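Long-range contacts in 6-phosphogluconate dehydrogenase (Decarboxylating) (Geobacter metallireducens, PDB 4E21), which probably catalyses the NADP-dependent oxidative decarboxylation of 6-phosphogluconate in the pentose phosphate pathway: residues Met23-Ile28 against Pro82-Leu87; Ser117-Asp122 against Gly206-Met211; Gly133-Asp138 against Glu159-Glu164; Tyr152-Gly157 against Arg171-Gly176; Glu226-Leu231 against Asp264-Trp269. All blocks are in the same frame, centred on the assembly; numbering follows the deposited sequence.

Contact 1 (Met23-Ile28 against Pro82-Leu87); sequences MQIGMI and PRVVWL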
# COMPACT_ATOMS: atom_id res chain seq x y z
N MSE B 23 -25.54 22.47 35.51
CA MSE B 23 -25.86 23.40 34.43
C MSE B 23 -27.11 23.07 33.62
O MSE B 23 -27.60 21.93 33.61
CB MSE B 23 -24.65 23.54 33.51
CG MSE B 23 -23.41 24.06 34.22
SE MSE B 23 -21.82 24.33 33.07
CE MSE B 23 -22.47 25.79 31.94
N GLN B 24 -27.61 24.08 32.92
CA GLN B 24 -28.69 23.88 31.97
C GLN B 24 -28.07 23.78 30.59
O GLN B 24 -27.28 24.65 30.20
CB GLN B 24 -29.68 25.04 32.00
CG GLN B 24 -30.87 24.83 31.11
CD GLN B 24 -31.78 26.04 31.06
OE1 GLN B 24 -31.32 27.18 31.17
NE2 GLN B 24 -33.08 25.80 30.91
N ILE B 25 -28.42 22.72 29.87
CA ILE B 25 -27.86 22.45 28.57
C ILE B 25 -29.02 22.20 27.63
O ILE B 25 -29.89 21.38 27.92
CB ILE B 25 -26.96 21.17 28.59
CG1 ILE B 25 -25.68 21.40 29.40
CG2 ILE B 25 -26.61 20.70 27.20
CD1 ILE B 25 -25.86 21.26 30.92
N GLY B 26 -29.04 22.90 26.50
CA GLY B 26 -30.00 22.58 25.47
C GLY B 26 -29.33 21.62 24.51
O GLY B 26 -28.14 21.75 24.22
N MSE B 27 -30.09 20.65 24.01
CA MSE B 27 -29.57 19.65 23.08
C MSE B 27 -30.46 19.64 21.87
O MSE B 27 -31.67 19.45 21.99
CB MSE B 27 -29.58 18.28 23.75
CG MSE B 27 -29.19 17.11 22.86
SE MSE B 27 -27.31 17.10 22.36
CE MSE B 27 -27.61 17.48 20.52
N ILE B 28 -29.88 19.85 20.69
CA ILE B 28 -30.65 19.73 19.46
C ILE B 28 -30.15 18.54 18.68
O ILE B 28 -28.94 18.41 18.46
CB ILE B 28 -30.51 20.96 18.55
CG1 ILE B 28 -31.06 22.22 19.21
CG2 ILE B 28 -31.18 20.71 17.21
CD1 ILE B 28 -30.85 23.48 18.37
N PRO B 82 -26.40 33.23 30.10
CA PRO B 82 -25.82 32.77 28.83
C PRO B 82 -26.19 31.32 28.57
O PRO B 82 -26.17 30.51 29.48
CB PRO B 82 -24.30 32.86 29.06
CG PRO B 82 -24.09 33.40 30.42
CD PRO B 82 -25.39 33.26 31.17
N ARG B 83 -26.54 31.01 27.33
CA ARG B 83 -27.00 29.67 27.02
C ARG B 83 -25.84 28.74 26.71
O ARG B 83 -24.78 29.20 26.29
CB ARG B 83 -27.92 29.71 25.82
CG ARG B 83 -29.13 30.53 26.04
CD ARG B 83 -29.96 30.51 24.80
NE ARG B 83 -31.22 31.22 24.97
CZ ARG B 83 -31.41 32.49 24.61
NH1 ARG B 83 -30.43 33.20 24.08
NH2 ARG B 83 -32.60 33.04 24.79
N VAL B 84 -26.07 27.44 26.92
CA VAL B 84 -25.20 26.39 26.41
C VAL B 84 -25.98 25.47 25.47
O VAL B 84 -26.85 24.71 25.92
CB VAL B 84 -24.58 25.57 27.53
CG1 VAL B 84 -23.92 24.28 26.95
CG2 VAL B 84 -23.57 26.40 28.26
N VAL B 85 -25.69 25.54 24.18
CA VAL B 85 -26.43 24.76 23.18
C VAL B 85 -25.56 23.70 22.49
O VAL B 85 -24.59 24.03 21.82
CB VAL B 85 -27.07 25.66 22.10
CG1 VAL B 85 -27.91 24.82 21.12
CG2 VAL B 85 -27.89 26.78 22.74
N TRP B 86 -25.94 22.43 22.63
CA TRP B 86 -25.20 21.32 22.02
C TRP B 86 -25.92 20.81 20.77
O TRP B 86 -27.13 20.54 20.81
CB TRP B 86 -25.05 20.19 23.03
CG TRP B 86 -23.99 19.18 22.71
CD1 TRP B 86 -24.01 18.28 21.67
CD2 TRP B 86 -22.78 18.93 23.43
NE1 TRP B 86 -22.88 17.49 21.72
CE2 TRP B 86 -22.11 17.88 22.78
CE3 TRP B 86 -22.19 19.52 24.56
CZ2 TRP B 86 -20.88 17.39 23.22
CZ3 TRP B 86 -20.98 19.03 25.01
CH2 TRP B 86 -20.33 17.98 24.33
N LEU B 87 -25.20 20.71 19.65
CA LEU B 87 -25.76 20.15 18.41
C LEU B 87 -25.26 18.72 18.19
O LEU B 87 -24.06 18.46 18.26
CB LEU B 87 -25.41 21.01 17.19
CG LEU B 87 -25.69 22.52 17.20
CD1 LEU B 87 -25.19 23.18 15.92
CD2 LEU B 87 -27.18 22.82 17.36

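Contact 2 (Ser117-Asp122 against Gly206-Met211); sequences SHYQDD and GHFVKM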
# COMPACT_ATOMS: atom_id res chain seq x y z
N SER B 117 -18.55 17.10 11.85
CA SER B 117 -18.29 18.18 10.92
C SER B 117 -16.82 18.15 10.56
O SER B 117 -15.99 17.69 11.35
CB SER B 117 -18.65 19.52 11.58
OG SER B 117 -20.05 19.74 11.53
N HIS B 118 -16.49 18.63 9.36
CA HIS B 118 -15.10 18.79 8.97
C HIS B 118 -14.52 20.06 9.61
O HIS B 118 -15.14 21.13 9.57
CB HIS B 118 -14.96 18.83 7.45
CG HIS B 118 -13.54 18.87 7.00
ND1 HIS B 118 -12.86 20.04 6.75
CD2 HIS B 118 -12.64 17.87 6.79
CE1 HIS B 118 -11.63 19.77 6.38
NE2 HIS B 118 -11.46 18.46 6.41
N TYR B 119 -13.33 19.97 10.18
CA TYR B 119 -12.78 21.08 10.95
C TYR B 119 -12.68 22.40 10.18
O TYR B 119 -12.80 23.46 10.78
CB TYR B 119 -11.42 20.72 11.56
CG TYR B 119 -10.28 20.84 10.58
CD1 TYR B 119 -9.47 21.97 10.57
CD2 TYR B 119 -10.01 19.82 9.67
CE1 TYR B 119 -8.41 22.07 9.68
CE2 TYR B 119 -8.96 19.92 8.76
CZ TYR B 119 -8.15 21.04 8.78
OH TYR B 119 -7.10 21.16 7.88
N GLN B 120 -12.47 22.36 8.87
CA GLN B 120 -12.42 23.62 8.12
C GLN B 120 -13.75 24.39 8.20
O GLN B 120 -13.77 25.64 8.18
CB GLN B 120 -11.96 23.42 6.67
CG GLN B 120 -10.44 23.24 6.57
CD GLN B 120 -9.96 22.53 5.29
OE1 GLN B 120 -10.60 22.58 4.24
NE2 GLN B 120 -8.79 21.89 5.38
N ASP B 121 -14.86 23.66 8.32
CA ASP B 121 -16.16 24.28 8.55
C ASP B 121 -16.29 24.87 9.96
O ASP B 121 -16.97 25.87 10.14
CB ASP B 121 -17.30 23.29 8.30
CG ASP B 121 -17.43 22.87 6.85
OD1 ASP B 121 -17.31 23.72 5.95
OD2 ASP B 121 -17.68 21.67 6.61
N ASP B 122 -15.67 24.25 10.97
CA ASP B 122 -15.68 24.84 12.32
C ASP B 122 -14.96 26.18 12.34
O ASP B 122 -15.39 27.13 13.01
CB ASP B 122 -14.99 23.93 13.32
CG ASP B 122 -15.66 22.58 13.45
OD1 ASP B 122 -16.91 22.51 13.53
OD2 ASP B 122 -14.92 21.58 13.48
N GLY B 206 -10.61 20.12 17.88
CA GLY B 206 -11.30 18.96 18.40
C GLY B 206 -11.71 18.03 17.25
O GLY B 206 -11.47 16.82 17.32
N HIS B 207 -12.32 18.59 16.21
CA HIS B 207 -12.74 17.80 15.06
C HIS B 207 -11.53 17.35 14.25
O HIS B 207 -11.57 16.30 13.64
CB HIS B 207 -13.72 18.55 14.16
CG HIS B 207 -15.12 18.60 14.70
ND1 HIS B 207 -16.04 19.55 14.32
CD2 HIS B 207 -15.75 17.81 15.61
CE1 HIS B 207 -17.17 19.34 14.95
NE2 HIS B 207 -17.03 18.30 15.75
N PHE B 208 -10.46 18.13 14.25
CA PHE B 208 -9.24 17.72 13.56
C PHE B 208 -8.68 16.44 14.21
O PHE B 208 -8.35 15.46 13.54
CB PHE B 208 -8.18 18.82 13.58
CG PHE B 208 -6.99 18.53 12.69
CD1 PHE B 208 -6.03 17.59 13.07
CD2 PHE B 208 -6.83 19.20 11.48
CE1 PHE B 208 -4.93 17.32 12.25
CE2 PHE B 208 -5.73 18.93 10.66
CZ PHE B 208 -4.78 17.98 11.05
N VAL B 209 -8.59 16.45 15.53
CA VAL B 209 -8.08 15.30 16.24
C VAL B 209 -9.03 14.11 16.16
O VAL B 209 -8.59 12.96 16.07
CB VAL B 209 -7.68 15.63 17.69
CG1 VAL B 209 -7.29 14.34 18.44
CG2 VAL B 209 -6.52 16.63 17.70
N LYS B 210 -10.34 14.35 16.19
CA LYS B 210 -11.30 13.24 16.11
C LYS B 210 -11.22 12.56 14.74
O LYS B 210 -11.34 11.34 14.62
CB LYS B 210 -12.72 13.74 16.39
CG LYS B 210 -13.82 12.86 15.84
CD LYS B 210 -14.03 11.63 16.69
CE LYS B 210 -14.88 10.59 15.96
NZ LYS B 210 -16.23 11.11 15.65
N MSE B 211 -11.03 13.37 13.71
CA MSE B 211 -10.86 12.89 12.34
C MSE B 211 -9.72 11.85 12.24
O MSE B 211 -9.89 10.77 11.66
CB MSE B 211 -10.63 14.12 11.43
CG MSE B 211 -9.93 13.87 10.12
SE MSE B 211 -9.60 15.54 9.11
CE MSE B 211 -7.97 16.17 9.96
O HOH W 1 -13.65 15.52 11.91
O HOH W 2 -12.23 17.31 10.72

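Contact 3 (Gly133-Asp138 against Glu159-Glu164); sequences GITYVD and EKQAVE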
# COMPACT_ATOMS: atom_id res chain seq x y z
N GLY B 133 -20.87 37.78 19.03
CA GLY B 133 -20.56 37.63 20.43
C GLY B 133 -20.82 36.23 20.96
O GLY B 133 -20.88 36.02 22.17
N ILE B 134 -20.99 35.28 20.05
CA ILE B 134 -21.27 33.89 20.43
C ILE B 134 -20.06 32.97 20.26
O ILE B 134 -19.42 32.95 19.21
CB ILE B 134 -22.46 33.34 19.64
CG1 ILE B 134 -23.73 34.09 20.04
CG2 ILE B 134 -22.62 31.84 19.89
CD1 ILE B 134 -24.87 33.93 19.07
N THR B 135 -19.75 32.19 21.29
CA THR B 135 -18.57 31.35 21.24
C THR B 135 -18.89 29.96 20.68
O THR B 135 -19.75 29.24 21.21
CB THR B 135 -17.82 31.30 22.58
OG1 THR B 135 -17.53 32.64 23.00
CG2 THR B 135 -16.52 30.55 22.42
N TYR B 136 -18.23 29.62 19.59
CA TYR B 136 -18.50 28.36 18.90
C TYR B 136 -17.45 27.28 19.24
O TYR B 136 -16.26 27.45 18.96
CB TYR B 136 -18.57 28.59 17.39
CG TYR B 136 -19.14 27.42 16.60
CD1 TYR B 136 -20.51 27.17 16.56
CD2 TYR B 136 -18.30 26.58 15.85
CE1 TYR B 136 -21.03 26.12 15.82
CE2 TYR B 136 -18.82 25.53 15.11
CZ TYR B 136 -20.18 25.31 15.10
OH TYR B 136 -20.71 24.27 14.38
N VAL B 137 -17.91 26.18 19.83
CA VAL B 137 -17.04 25.10 20.30
C VAL B 137 -17.24 23.78 19.53
O VAL B 137 -18.37 23.30 19.39
CB VAL B 137 -17.26 24.86 21.81
CG1 VAL B 137 -16.32 23.79 22.33
CG2 VAL B 137 -17.04 26.16 22.56
N ASP B 138 -16.15 23.21 19.01
CA ASP B 138 -16.22 21.93 18.31
C ASP B 138 -15.82 20.77 19.21
O ASP B 138 -14.80 20.82 19.91
CB ASP B 138 -15.43 21.92 16.98
CG ASP B 138 -13.96 22.34 17.14
OD1 ASP B 138 -13.68 23.55 17.32
OD2 ASP B 138 -13.08 21.47 17.06
N GLU B 159 -12.32 28.59 21.94
CA GLU B 159 -11.72 29.54 22.88
C GLU B 159 -11.57 28.99 24.30
O GLU B 159 -12.46 28.32 24.82
CB GLU B 159 -12.54 30.83 22.93
CG GLU B 159 -12.37 31.74 21.73
CD GLU B 159 -13.44 32.81 21.67
OE1 GLU B 159 -14.00 33.14 22.75
OE2 GLU B 159 -13.74 33.31 20.56
N LYS B 160 -10.45 29.30 24.94
CA LYS B 160 -10.22 28.80 26.29
C LYS B 160 -11.35 29.14 27.27
O LYS B 160 -11.87 28.26 27.95
CB LYS B 160 -8.88 29.29 26.83
CG LYS B 160 -8.40 28.43 27.99
CD LYS B 160 -6.90 28.46 28.17
CE LYS B 160 -6.45 29.74 28.87
NZ LYS B 160 -5.26 29.52 29.75
N GLN B 161 -11.75 30.41 27.32
CA GLN B 161 -12.80 30.84 28.24
C GLN B 161 -14.07 29.98 28.16
O GLN B 161 -14.64 29.62 29.18
CB GLN B 161 -13.17 32.31 28.01
CG GLN B 161 -14.64 32.63 28.30
CD GLN B 161 -15.49 32.89 27.04
OE1 GLN B 161 -16.65 33.30 27.15
NE2 GLN B 161 -14.93 32.66 25.85
N ALA B 162 -14.50 29.66 26.95
CA ALA B 162 -15.74 28.92 26.76
C ALA B 162 -15.57 27.48 27.19
O ALA B 162 -16.48 26.88 27.76
CB ALA B 162 -16.19 28.97 25.31
N VAL B 163 -14.40 26.93 26.91
CA VAL B 163 -14.13 25.55 27.24
C VAL B 163 -14.03 25.35 28.75
O VAL B 163 -14.46 24.31 29.29
CB VAL B 163 -12.86 25.03 26.53
CG1 VAL B 163 -12.47 23.63 27.06
CG2 VAL B 163 -13.11 25.00 25.03
N GLU B 164 -13.46 26.34 29.44
CA GLU B 164 -13.44 26.33 30.90
C GLU B 164 -14.84 26.46 31.48
O GLU B 164 -15.20 25.72 32.40
CB GLU B 164 -12.50 27.40 31.44
CG GLU B 164 -11.04 26.97 31.37
CD GLU B 164 -10.07 28.12 31.51
OE1 GLU B 164 -10.52 29.29 31.58
OE2 GLU B 164 -8.85 27.85 31.53
O HOH W 3 -14.32 29.08 19.90

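Contact 4 (Tyr152-Gly157 against Arg171-Gly176); sequences YCLMIG and RTLAPG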
# COMPACT_ATOMS: atom_id res chain seq x y z
N TYR B 152 -17.82 9.27 27.20
CA TYR B 152 -17.38 9.52 25.84
C TYR B 152 -16.01 10.14 25.92
O TYR B 152 -15.75 10.97 26.80
CB TYR B 152 -18.32 10.51 25.14
CG TYR B 152 -19.78 10.09 25.12
CD1 TYR B 152 -20.64 10.46 26.16
CD2 TYR B 152 -20.30 9.33 24.08
CE1 TYR B 152 -21.97 10.08 26.15
CE2 TYR B 152 -21.63 8.93 24.06
CZ TYR B 152 -22.47 9.31 25.10
OH TYR B 152 -23.80 8.93 25.09
N CYS B 153 -15.13 9.74 25.02
CA CYS B 153 -13.87 10.45 24.85
C CYS B 153 -14.17 11.72 24.06
O CYS B 153 -14.81 11.65 23.02
CB CYS B 153 -12.87 9.59 24.08
SG CYS B 153 -11.30 10.43 23.89
N LEU B 154 -13.71 12.86 24.55
CA LEU B 154 -14.08 14.18 24.00
C LEU B 154 -12.86 14.98 23.59
O LEU B 154 -11.94 15.21 24.39
CB LEU B 154 -14.89 15.00 25.00
CG LEU B 154 -16.20 14.38 25.47
CD1 LEU B 154 -16.95 15.33 26.40
CD2 LEU B 154 -17.06 14.03 24.28
N MSE B 155 -12.86 15.40 22.34
CA MSE B 155 -11.76 16.17 21.80
C MSE B 155 -12.32 17.53 21.40
O MSE B 155 -13.19 17.64 20.53
CB MSE B 155 -11.14 15.42 20.61
CG MSE B 155 -10.48 14.08 21.02
SE MSE B 155 -10.73 12.74 19.63
CE MSE B 155 -12.24 11.75 20.38
N ILE B 156 -11.81 18.57 22.07
CA ILE B 156 -12.47 19.87 22.13
C ILE B 156 -11.62 20.98 21.52
O ILE B 156 -10.45 21.13 21.87
CB ILE B 156 -12.82 20.21 23.59
CG1 ILE B 156 -13.50 19.01 24.27
CG2 ILE B 156 -13.68 21.48 23.67
CD1 ILE B 156 -13.49 19.06 25.80
N GLY B 157 -12.20 21.73 20.59
CA GLY B 157 -11.55 22.91 20.03
C GLY B 157 -12.35 24.18 20.27
O GLY B 157 -13.59 24.15 20.32
N ARG B 171 -16.77 16.96 32.18
CA ARG B 171 -16.55 16.02 33.27
C ARG B 171 -17.64 14.97 33.37
O ARG B 171 -17.35 13.78 33.51
CB ARG B 171 -16.47 16.76 34.59
CG ARG B 171 -15.09 17.20 34.92
CD ARG B 171 -15.09 18.00 36.19
NE ARG B 171 -13.96 17.59 37.00
CZ ARG B 171 -12.73 18.06 36.84
NH1 ARG B 171 -12.49 18.98 35.90
NH2 ARG B 171 -11.76 17.63 37.63
N THR B 172 -18.89 15.40 33.31
CA THR B 172 -20.01 14.48 33.39
C THR B 172 -20.01 13.52 32.21
O THR B 172 -20.22 12.32 32.37
CB THR B 172 -21.35 15.23 33.42
OG1 THR B 172 -21.39 16.04 34.59
CG2 THR B 172 -22.55 14.28 33.43
N LEU B 173 -19.76 14.07 31.03
CA LEU B 173 -19.82 13.32 29.78
C LEU B 173 -18.67 12.30 29.63
O LEU B 173 -18.86 11.23 29.09
CB LEU B 173 -19.80 14.30 28.62
CG LEU B 173 -21.06 14.46 27.77
CD1 LEU B 173 -22.30 14.04 28.48
CD2 LEU B 173 -21.15 15.89 27.24
N ALA B 174 -17.49 12.67 30.13
CA ALA B 174 -16.28 11.87 29.99
C ALA B 174 -16.26 10.69 30.98
O ALA B 174 -17.03 10.66 31.96
CB ALA B 174 -15.04 12.76 30.16
N PRO B 175 -15.38 9.70 30.73
CA PRO B 175 -15.33 8.47 31.53
C PRO B 175 -14.81 8.68 32.95
O PRO B 175 -15.24 7.97 33.85
CB PRO B 175 -14.36 7.58 30.76
CG PRO B 175 -14.33 8.14 29.36
CD PRO B 175 -14.47 9.62 29.57
N GLY B 176 -13.94 9.66 33.16
CA GLY B 176 -13.27 9.80 34.44
C GLY B 176 -12.03 8.93 34.54
O GLY B 176 -11.94 7.87 33.92

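Contact 5 (Glu226-Leu231 against Asp264-Trp269); sequences EGLNIL and DITEVW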
# COMPACT_ATOMS: atom_id res chain seq x y z
N GLU B 226 -7.13 -8.09 8.02
CA GLU B 226 -6.20 -8.71 7.06
C GLU B 226 -5.52 -9.92 7.70
O GLU B 226 -5.38 -10.97 7.05
CB GLU B 226 -5.13 -7.72 6.59
CG GLU B 226 -5.55 -6.79 5.43
CD GLU B 226 -4.42 -5.83 4.98
OE1 GLU B 226 -3.24 -6.02 5.41
OE2 GLU B 226 -4.71 -4.90 4.20
N GLY B 227 -5.12 -9.79 8.96
CA GLY B 227 -4.43 -10.86 9.65
C GLY B 227 -5.35 -12.04 9.90
O GLY B 227 -4.97 -13.19 9.65
N LEU B 228 -6.55 -11.75 10.39
CA LEU B 228 -7.57 -12.78 10.55
C LEU B 228 -7.90 -13.44 9.20
O LEU B 228 -8.17 -14.63 9.15
CB LEU B 228 -8.83 -12.23 11.25
CG LEU B 228 -8.62 -11.96 12.75
CD1 LEU B 228 -9.75 -11.15 13.43
CD2 LEU B 228 -8.33 -13.27 13.49
N ASN B 229 -7.83 -12.68 8.12
CA ASN B 229 -8.09 -13.24 6.79
C ASN B 229 -7.00 -14.24 6.38
O ASN B 229 -7.28 -15.27 5.74
CB ASN B 229 -8.22 -12.11 5.75
CG ASN B 229 -8.95 -12.55 4.50
OD1 ASN B 229 -9.53 -13.64 4.46
ND2 ASN B 229 -8.95 -11.71 3.47
N ILE B 230 -5.76 -13.94 6.73
CA ILE B 230 -4.64 -14.86 6.53
C ILE B 230 -4.85 -16.18 7.33
O ILE B 230 -4.68 -17.29 6.79
CB ILE B 230 -3.29 -14.18 6.90
CG1 ILE B 230 -3.02 -12.99 5.97
CG2 ILE B 230 -2.12 -15.19 6.91
CD1 ILE B 230 -1.84 -12.15 6.39
N LEU B 231 -5.23 -16.06 8.59
CA LEU B 231 -5.56 -17.22 9.42
C LEU B 231 -6.72 -18.01 8.81
O LEU B 231 -6.71 -19.22 8.82
CB LEU B 231 -5.94 -16.78 10.82
CG LEU B 231 -4.82 -16.19 11.67
CD1 LEU B 231 -5.32 -15.81 13.06
CD2 LEU B 231 -3.64 -17.17 11.75
N ASP B 264 -11.55 -18.59 18.99
CA ASP B 264 -10.63 -18.89 20.09
C ASP B 264 -9.36 -18.06 20.05
O ASP B 264 -8.88 -17.59 21.09
CB ASP B 264 -10.26 -20.37 20.15
CG ASP B 264 -11.34 -21.22 20.78
OD1 ASP B 264 -12.38 -20.68 21.17
OD2 ASP B 264 -11.13 -22.45 20.89
N ILE B 265 -8.82 -17.88 18.84
CA ILE B 265 -7.56 -17.16 18.69
C ILE B 265 -7.67 -15.69 19.11
O ILE B 265 -6.81 -15.20 19.85
CB ILE B 265 -6.99 -17.28 17.27
CG1 ILE B 265 -6.49 -18.71 17.02
CG2 ILE B 265 -5.86 -16.27 17.04
CD1 ILE B 265 -6.29 -18.99 15.58
N THR B 266 -8.70 -15.00 18.64
CA THR B 266 -8.93 -13.64 19.10
C THR B 266 -9.15 -13.61 20.61
O THR B 266 -8.64 -12.71 21.29
CB THR B 266 -10.08 -12.89 18.35
OG1 THR B 266 -11.28 -13.68 18.41
CG2 THR B 266 -9.70 -12.66 16.90
N GLU B 267 -9.91 -14.58 21.14
CA GLU B 267 -10.08 -14.62 22.60
C GLU B 267 -8.73 -14.73 23.31
O GLU B 267 -8.45 -13.95 24.21
CB GLU B 267 -10.99 -15.76 23.04
CG GLU B 267 -11.18 -15.79 24.56
CD GLU B 267 -11.91 -14.54 25.07
OE1 GLU B 267 -12.79 -14.02 24.36
OE2 GLU B 267 -11.61 -14.08 26.19
N VAL B 268 -7.88 -15.68 22.89
CA VAL B 268 -6.58 -15.88 23.54
C VAL B 268 -5.65 -14.67 23.46
O VAL B 268 -4.86 -14.43 24.39
CB VAL B 268 -5.84 -17.17 23.05
CG1 VAL B 268 -4.99 -16.88 21.81
CG2 VAL B 268 -4.95 -17.69 24.14
N TRP B 269 -5.74 -13.92 22.37
CA TRP B 269 -4.96 -12.68 22.25
C TRP B 269 -5.35 -11.56 23.24
O TRP B 269 -4.57 -10.65 23.46
CB TRP B 269 -5.00 -12.12 20.83
CG TRP B 269 -4.22 -12.91 19.81
CD1 TRP B 269 -3.18 -13.79 20.05
CD2 TRP B 269 -4.38 -12.85 18.39
NE1 TRP B 269 -2.69 -14.28 18.85
CE2 TRP B 269 -3.41 -13.72 17.82
CE3 TRP B 269 -5.25 -12.16 17.54
CZ2 TRP B 269 -3.30 -13.91 16.44
CZ3 TRP B 269 -5.13 -12.35 16.17
CH2 TRP B 269 -4.16 -13.22 15.63

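Contact 1 (Met23-Ile28 against Pro82-Leu87)
Selenomethionine Met-23 leads into the strand with its chain bent at the last torsion, which carries CE across Val-84 at about a right angle, 3.9 Å from its CG2. Gln-24 meets Val-84 through its backbone, O lying 3.9 Å from Val-84 CB, while its side chain is held elsewhere, NE2 by Lys-78 O and OE1 by Val-80 N. Ile-25 turns its CG1 alongside CG1 of Val-84, 4.2 Å away, and the two branched chains point the same way. From Gly-26 onward strand pairing takes over. Gly-26 N donates to Val-84 O at 2.9 Å, and Gly-26 O accepts from Trp-86 N at 2.8 Å in an almost straight bond (176°). These are neighbouring parallel strands of a Rossmann-type sheet, and strand 24-28 runs on into a glycine-rich turn consistent with coenzyme binding. Beta-branched and large apolar residues suit these strands because helices cover both faces: 167-173 lies over Ile-25 and Trp-86, while 94-101 and 72-78 lie over Val-85 and Ile-28. Selenomethionine Met-27 starts out with CG anti to the backbone N (chi1 174°) and then bends twice, bringing SE to within 3.6 Å of Trp-86 CD1. This Met-aromatic contact is oblique to the indole. Ile-28 N donates to Trp-86 O at 2.8 Å, and the pairing goes on to Met-88; Ile-28 CD1 lies 3.9 Å from Leu-87 CD2, the side chains running side by side.

Contact 2 (Ser117-Asp122 against Gly206-Met211)
This is a buried helix-to-helix junction, joining the start of helix 119-130 in the coenzyme-binding part to the long helix 205-232 of the C-terminal part. At its centre Tyr-119 and Phe-208 form a T-shaped pair with planes at 72°: Phe-208 CD2 sits over the middle of the tyrosine ring, 3.5 Å from Tyr-119 CE2. With CG between the backbone N and the carbonyl carbon (chi1 81°), the tyrosine turns that face to the phenylalanine. Selenomethionine Met-211 lays its CE over a face of Phe-208. A tyrosine suits the place because its hydroxyl bonds to Phe-255 O of the second subunit and accepts from Gln-120 NE2; with an alanine here, the Phe-208 edge would probably lose the ring it rests on and Phe-255 O its partner. Beside this, His-207 ND1 donates to Asp-122 OD2, modelled very short and so of doubtful exact length. One water donates to Ser-117 O (3.2 Å) and His-207 O (2.8 Å); a second accepts from Tyr-119 N at 2.9 Å and donates weakly to His-207 O. Strands 110-113 and 135-142 both touch Asp-122, and helix 305-316 packs against Met-211 and Phe-208.

Contact 3 (Gly133-Asp138 against Glu159-Glu164)
Glu-159, at the N-cap position of helix 160-165, reaches over Thr-135 of strand 135-142 where this short helix lies on the sheet of the alpha/beta coenzyme-binding domain. The segment axes pass 8.8 Å apart at 69°, so the helix runs steeply across the strand and meets two of its residues, Thr-135 and Val-137, which point to the same face. The glutamate chain, extended beyond CG, brings OE1 to 3.6 Å from Thr-135 OG1, a polar approach too long to count on. Its backbone N has a water-mediated link instead: a water accepts from Glu-159 N at 2.9 Å and donates to Tyr-136 O at 2.7 Å, bridging helix start and strand. Gln-161 NE2 stays 3.9 Å from Thr-135 OG1, while its OE1 is bonded to Arg-165. Ala-162 then points its methyl toward the strand, with CB modelled 3.3 Å from Thr-135 CG2, a distance short enough to be doubtful in detail; the small methyl lets the helix come close. A glycine in place of Thr-135, without the methyl and hydroxyl, would probably leave a gap beside the Ala-162 methyl and the ends of Glu-159 and Gln-161 without the side chain they approach. Ala-162 CB also lies 4.0 Å from Val-137 CG2. One residue on, Val-163 leans toward Ile-156 of the adjoining strand, and its CG2 comes 4.4 Å from Val-137 CG1.

Contact 4 (Tyr152-Gly157 against Arg171-Gly176)
Tyr-152 N donates to Leu-173 O at 2.9 Å with a nearly straight N-H (166°). The oxygen belongs to the last residue of helix 167-173, where carbonyls lack onward helical partners, so a donor from the start of the neighbouring strand is well placed. The tyrosine ring lies beside the same atom: with CG beside the backbone N, its edge brings CD1 to 3.5 Å from Leu-173 O. In return, Tyr-152 O receives the CA-H of Ala-174 at 3.4 Å and lies 3.3 Å from Pro-175 CD, so small and rigid residues let the chain leave the helix close to the strand. Strand 153-157 and helices 160-165 and 167-173 belong to the beta-alpha-beta crossover to parallel strand 197-201, and Leu-173 packs between the sheet (Leu-154, Trp-86) and Leu-41 of helix 32-43. Leu-154 CD1 meets Leu-173 CB at 3.8 Å, the two leucines crossing at about a right angle. Helix 32-43 closes in from beyond: Met-33 and Met-37 touch Tyr-152, and Arg-40 bonds to Thr-172 O and Ala-174 O. Pro-175 packs on Gly-272 of the second subunit.

Contact 5 (Glu226-Leu231 against Asp264-Trp269)
Leu-228 and Leu-231, one turn apart, form two bumps that meet Thr-266, Ile-265 and Trp-269 across a wide gap between helix axes. Those axes pass 12.2 Å apart at 132°, so the leucines, isoleucine and tryptophan have to reach across. Both methyls of Leu-228 close on the single methyl of Thr-266, with CD2 3.7 Å from CG2 and CD1 3.8 Å from it. Threonine suits the spot because its OG1, at chi1 54°, turns back to Leu-262 O of its own helix and leaves only carbon facing the leucine. This belongs to the helical C-terminal part of the fold, where the far end of helix 205-232 meets helix 262-269. The second bump, Leu-231 CD1, sits in a hollow between Ile-265 CG2 at 4.0 Å and Trp-269 CH2 at 3.8 Å. One wall is itself packed, since Ile-265 CG2 lies over a face of the indole, toward its rim. Leu-228 also touches Leu-343 of the third subunit.

How the contacts relate
From the N terminus, contact 1 closes the first loop by pairing strands 24-28 and 84-87, before contact 2 opens at 117. Contact 2 makes the longest of these closures, returning at 206 to join the coenzyme-binding part to the long helix 205-232 of the C-terminal part. Contacts 3 and 4 fall within its span and cross each other, since their segments alternate; they lay successive helices over the neighbouring strands 135-142 and 153-157, which pair through Asp-138 O and Gly-157 N. Trp-86 packs on Leu-173, linking contacts 1 and 4, while Asp-138 holds His-207 N, linking 3 and 2. Contact 5 follows in series, at the other end of helix 205-232.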